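Local coordinates for uncharacterized protein (Thermus thermophilus HB8, PDB 6SCE) that acts as a DNA nuclease of type III CRISPR defence, switched on by cyclic oligoadenylate, at residues K71-A76 / A93-G98; P126-R131 / A353-R358. All coordinates share one frame; numbering follows the deposited sequence.

Contact 1: K71-A76 / A93-G98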
# COMPACT_ATOMS: atom_id res chain seq x y z
N LYS A 71 11.92 11.47 22.45
CA LYS A 71 11.63 11.60 23.88
C LYS A 71 11.15 10.29 24.49
O LYS A 71 11.23 10.10 25.69
CB LYS A 71 10.63 12.73 24.14
CG LYS A 71 11.24 14.12 23.97
CD LYS A 71 12.34 14.34 25.00
N GLY A 72 10.68 9.36 23.66
CA GLY A 72 10.31 8.05 24.13
C GLY A 72 11.48 7.18 24.46
O GLY A 72 11.32 6.13 25.08
N LEU A 73 12.68 7.59 24.02
CA LEU A 73 13.92 6.90 24.37
C LEU A 73 14.61 7.55 25.59
O LEU A 73 15.74 8.04 25.52
CB LEU A 73 14.87 6.88 23.16
CG LEU A 73 14.26 6.25 21.91
CD1 LEU A 73 15.25 6.31 20.75
CD2 LEU A 73 13.83 4.82 22.16
N GLU A 74 13.91 7.52 26.72
CA GLU A 74 14.41 8.07 28.00
C GLU A 74 13.87 7.19 29.12
O GLU A 74 13.01 6.34 28.89
CB GLU A 74 13.95 9.51 28.18
CG GLU A 74 14.48 10.43 27.08
CD GLU A 74 14.25 11.91 27.31
OE1 GLU A 74 13.48 12.27 28.24
OE2 GLU A 74 14.84 12.72 26.55
N GLU A 75 14.37 7.38 30.33
CA GLU A 75 13.89 6.61 31.45
C GLU A 75 12.42 6.94 31.75
O GLU A 75 11.97 8.06 31.53
CB GLU A 75 14.78 6.80 32.71
CG GLU A 75 14.93 8.23 33.20
CD GLU A 75 16.12 8.96 32.58
OE1 GLU A 75 16.05 9.29 31.37
OE2 GLU A 75 17.11 9.21 33.30
N ALA A 76 11.68 5.95 32.22
CA ALA A 76 10.30 6.18 32.66
C ALA A 76 10.30 6.99 33.95
O ALA A 76 11.21 6.87 34.75
CB ALA A 76 9.59 4.86 32.88
N ALA A 93 8.97 0.94 16.23
CA ALA A 93 8.70 -0.22 17.06
C ALA A 93 10.01 -0.92 17.40
O ALA A 93 10.26 -1.31 18.55
CB ALA A 93 7.75 -1.17 16.37
N VAL A 94 10.86 -1.08 16.40
CA VAL A 94 12.12 -1.76 16.63
C VAL A 94 12.99 -0.99 17.64
O VAL A 94 13.55 -1.60 18.57
CB VAL A 94 12.89 -1.97 15.34
CG1 VAL A 94 14.32 -2.40 15.62
CG2 VAL A 94 12.19 -3.00 14.46
N ARG A 95 13.09 0.32 17.46
CA ARG A 95 13.90 1.16 18.36
C ARG A 95 13.34 1.22 19.79
O ARG A 95 14.08 1.08 20.76
CB ARG A 95 14.05 2.53 17.80
CG ARG A 95 14.90 2.47 16.51
CD ARG A 95 15.46 3.77 16.10
NE ARG A 95 16.35 4.31 17.13
CZ ARG A 95 16.74 5.56 17.17
NH1 ARG A 95 16.39 6.41 16.21
NH2 ARG A 95 17.50 5.98 18.19
N PHE A 96 12.02 1.37 19.90
CA PHE A 96 11.37 1.33 21.21
C PHE A 96 11.52 -0.03 21.87
O PHE A 96 11.73 -0.10 23.08
CB PHE A 96 9.89 1.68 21.12
CG PHE A 96 9.62 3.14 21.23
CD1 PHE A 96 10.28 4.05 20.42
CD2 PHE A 96 8.68 3.62 22.13
CE1 PHE A 96 10.03 5.40 20.51
CE2 PHE A 96 8.44 4.98 22.23
CZ PHE A 96 9.10 5.87 21.40
N LEU A 97 11.44 -1.11 21.11
CA LEU A 97 11.57 -2.43 21.72
C LEU A 97 12.97 -2.56 22.34
O LEU A 97 13.10 -3.09 23.46
CB LEU A 97 11.37 -3.55 20.75
CG LEU A 97 11.56 -4.97 21.27
CD1 LEU A 97 10.59 -5.29 22.40
CD2 LEU A 97 11.40 -5.94 20.12
N GLY A 98 14.00 -2.08 21.64
CA GLY A 98 15.38 -2.13 22.20
C GLY A 98 15.46 -1.43 23.56
O GLY A 98 16.08 -1.93 24.48

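Contact 2: P126-R131 / A353-R358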
# COMPACT_ATOMS: atom_id res chain seq x y z
N PRO A 126 7.69 -8.29 30.00
CA PRO A 126 8.87 -9.09 30.33
C PRO A 126 8.76 -10.55 29.91
O PRO A 126 9.75 -11.27 29.92
CB PRO A 126 8.94 -8.96 31.88
CG PRO A 126 7.54 -8.76 32.30
CD PRO A 126 6.89 -7.95 31.19
N ARG A 127 7.57 -11.00 29.54
CA ARG A 127 7.38 -12.38 29.15
C ARG A 127 6.64 -12.43 27.83
O ARG A 127 5.73 -11.63 27.61
CB ARG A 127 6.55 -13.12 30.19
CG ARG A 127 7.34 -13.48 31.44
CD ARG A 127 6.45 -14.21 32.45
NE ARG A 127 5.35 -13.36 32.91
CZ ARG A 127 5.47 -12.35 33.78
NH1 ARG A 127 6.65 -12.05 34.33
NH2 ARG A 127 4.39 -11.64 34.11
N GLU A 128 7.00 -13.37 26.99
CA GLU A 128 6.26 -13.60 25.75
C GLU A 128 4.96 -14.33 26.00
O GLU A 128 4.95 -15.46 26.46
CB GLU A 128 7.11 -14.38 24.74
CG GLU A 128 8.18 -13.51 24.10
CD GLU A 128 8.59 -14.02 22.73
OE1 GLU A 128 8.83 -15.25 22.62
OE2 GLU A 128 8.64 -13.19 21.78
N GLU A 129 3.86 -13.67 25.67
CA GLU A 129 2.52 -14.18 25.93
C GLU A 129 1.66 -13.63 24.82
O GLU A 129 1.91 -12.54 24.33
CB GLU A 129 1.95 -13.64 27.24
CG GLU A 129 2.56 -14.19 28.52
CD GLU A 129 2.09 -13.44 29.76
OE1 GLU A 129 1.11 -12.66 29.66
OE2 GLU A 129 2.71 -13.64 30.82
N GLU A 130 0.63 -14.36 24.45
CA GLU A 130 -0.31 -13.87 23.46
C GLU A 130 -1.72 -14.13 24.02
O GLU A 130 -1.92 -15.13 24.72
CB GLU A 130 -0.03 -14.62 22.16
CG GLU A 130 -1.04 -14.48 21.06
CD GLU A 130 -0.80 -15.47 19.95
OE1 GLU A 130 0.37 -15.80 19.67
OE2 GLU A 130 -1.78 -15.93 19.34
N ARG A 131 -2.67 -13.23 23.80
CA ARG A 131 -4.07 -13.47 24.16
C ARG A 131 -5.01 -12.85 23.14
O ARG A 131 -4.70 -11.80 22.54
CB ARG A 131 -4.37 -12.95 25.58
CG ARG A 131 -4.42 -11.44 25.73
CD ARG A 131 -4.88 -11.03 27.14
NE ARG A 131 -3.78 -11.07 28.09
CZ ARG A 131 -3.35 -10.02 28.79
NH1 ARG A 131 -2.33 -10.18 29.62
NH2 ARG A 131 -3.94 -8.83 28.69
N ALA A 353 2.44 -14.13 13.78
CA ALA A 353 3.42 -15.18 14.11
C ALA A 353 4.86 -14.69 14.23
O ALA A 353 5.75 -15.13 13.51
CB ALA A 353 3.31 -16.32 13.13
N LEU A 354 5.06 -13.78 15.17
CA LEU A 354 6.34 -13.18 15.47
C LEU A 354 7.35 -14.28 15.79
O LEU A 354 8.46 -14.29 15.29
CB LEU A 354 6.17 -12.26 16.66
CG LEU A 354 7.40 -11.57 17.20
CD1 LEU A 354 7.01 -10.31 17.95
CD2 LEU A 354 8.24 -12.49 18.08
N ARG A 355 6.96 -15.23 16.63
CA ARG A 355 7.92 -16.27 17.04
C ARG A 355 8.29 -17.23 15.93
O ARG A 355 9.44 -17.72 15.90
CB ARG A 355 7.39 -17.02 18.26
CG ARG A 355 7.36 -16.12 19.50
CD ARG A 355 6.86 -16.81 20.77
NE ARG A 355 5.47 -17.27 20.69
CZ ARG A 355 5.09 -18.49 20.31
NH1 ARG A 355 3.80 -18.81 20.28
NH2 ARG A 355 5.98 -19.42 19.96
N GLU A 356 7.37 -17.49 15.01
CA GLU A 356 7.70 -18.27 13.83
C GLU A 356 8.73 -17.59 12.95
O GLU A 356 9.65 -18.23 12.45
CB GLU A 356 6.46 -18.58 12.99
CG GLU A 356 5.47 -19.49 13.71
CD GLU A 356 4.28 -19.87 12.85
OE1 GLU A 356 4.29 -19.59 11.64
OE2 GLU A 356 3.32 -20.46 13.39
N VAL A 357 8.60 -16.28 12.74
CA VAL A 357 9.60 -15.58 11.95
C VAL A 357 10.98 -15.69 12.61
O VAL A 357 11.97 -15.99 11.95
CB VAL A 357 9.26 -14.08 11.73
CG1 VAL A 357 10.38 -13.42 10.96
CG2 VAL A 357 7.94 -13.92 11.00
N ARG A 358 11.02 -15.40 13.90
CA ARG A 358 12.25 -15.45 14.67
C ARG A 358 12.90 -16.83 14.56
O ARG A 358 14.09 -16.95 14.28
CB ARG A 358 11.99 -15.10 16.14
CG ARG A 358 13.27 -14.94 16.98
CD ARG A 358 12.95 -14.91 18.47
NE ARG A 358 12.19 -16.13 18.78
CZ ARG A 358 11.23 -16.25 19.70
NH1 ARG A 358 10.89 -15.24 20.47
NH2 ARG A 358 10.61 -17.42 19.85

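Contact 1: K71-A76 / A93-G98
Gly72 and Leu73 lie against Phe96 and Arg95, burying 208 Å² between a turn and one flank of a helix, and all of this contact is van der Waals. The tight part is the Phe96 ring on the Gly72 backbone, both residues being buried. Gly72 CA sits 3.7 Å from Phe96 CZ, and the Gly72 carbonyl oxygen lies over one face of the ring. A beta carbon built on Gly72 would fall only 2.3 Å from Phe96 CZ, so in this geometry the ring occupies the place of a side chain. Leu73 continues the packing obliquely: its CD2 reaches 4.0 Å from Phe96 CD1. Its CG stands anti to the carbonyl carbon (chi1 -56°), and the two methyls part company beyond it, CD2 going to the ring and CD1 to the arginine. Replacing Phe96 by an alanine removes the ring, which would probably open a gap beside Gly72 CA and Leu73 CD2 and leave Tyr37 without its edge-to-face partner.

The solvent side lies at Arg95, where both partners are partly exposed, although the closest approach is here: Leu73 CD1 rests over one face of the guanidinium, 3.4 Å from Arg95 NH2, and the two side chains cross at about a right angle. A bend at chi3 (61°) turns the arginine end, whose NH1 is hydrogen-bonded to Tyr91 OH.

The turn connects parallel strands 64-67 and 81-84 of a Rossmann-like sheet, consistent with a CARF domain, and helix 90-100 follows the second of these strands. Phe96 also meets Trp100 of that helix, while Ala93, Val94 and Leu97 pack on helix 384-393, which follows strand 375-378 of another sheet with the same strand order.

Contact 2: P126-R131 / A353-R358
Glu128 and Arg358 meet head-on, and their charged ends join in a salt bridge. Arg358 NH1 donates to Glu128 OE1 at 3.0 Å, with a nearly straight N-H...O angle of 169°. The oxygen lies in the guanidinium plane, whereas the donor approaches the carboxylate from its syn side, tilted 32° out of the carboxylate plane. The grip is therefore edge-on for the arginine but oblique for the glutamate. Arg358 has its CG anti to the backbone N (chi1 -172°) and bends at chi3, which sets one guanidinium face over Arg355 CA, 4.1 Å from the plane and offset toward the rim.

Arg355 is used differently. Its chain runs antiparallel alongside Glu128, its guanidinium turned almost perpendicular to the carboxylate, and brings a methylene rather than an N-H to the oxygen: CD is 3.1 Å from Glu128 OE1, while NE stays 4.4 Å from that atom. On the other branch, Glu128 OE2 lies 3.8 Å from CD2, a methyl of the buried Leu354.

One directed bond, probably helped by a second positive charge nearby, thus ties the approach to strand 129-132 to the start of helix 354-370. Two arginines so close would probably help keep the exposed Glu128 ionised.

How the contacts relate
Contact 1 is the more buried of the two: Gly72 and Phe96 are shut away, and it is held by van der Waals packing, part of it against a guanidinium. Contact 2 is the more exposed, covers less area (146 Å²) and depends on charge. Their reach differs too. Segments 71-76 and 93-98 belong to one sheet's connections, only 17 residues apart, whereas 126-131 and 353-358 are 222 residues apart and bring the residue just before edge strand 129-132 to helix 354-370, which follows strand 342-347 of another sheet. Helix 384-393 neighbours a segment of each contact: Val94 and Leu97 of 93-98, and Leu354 of 353-358, touch its Leu388. The contacts' centres are about 19 Å apart.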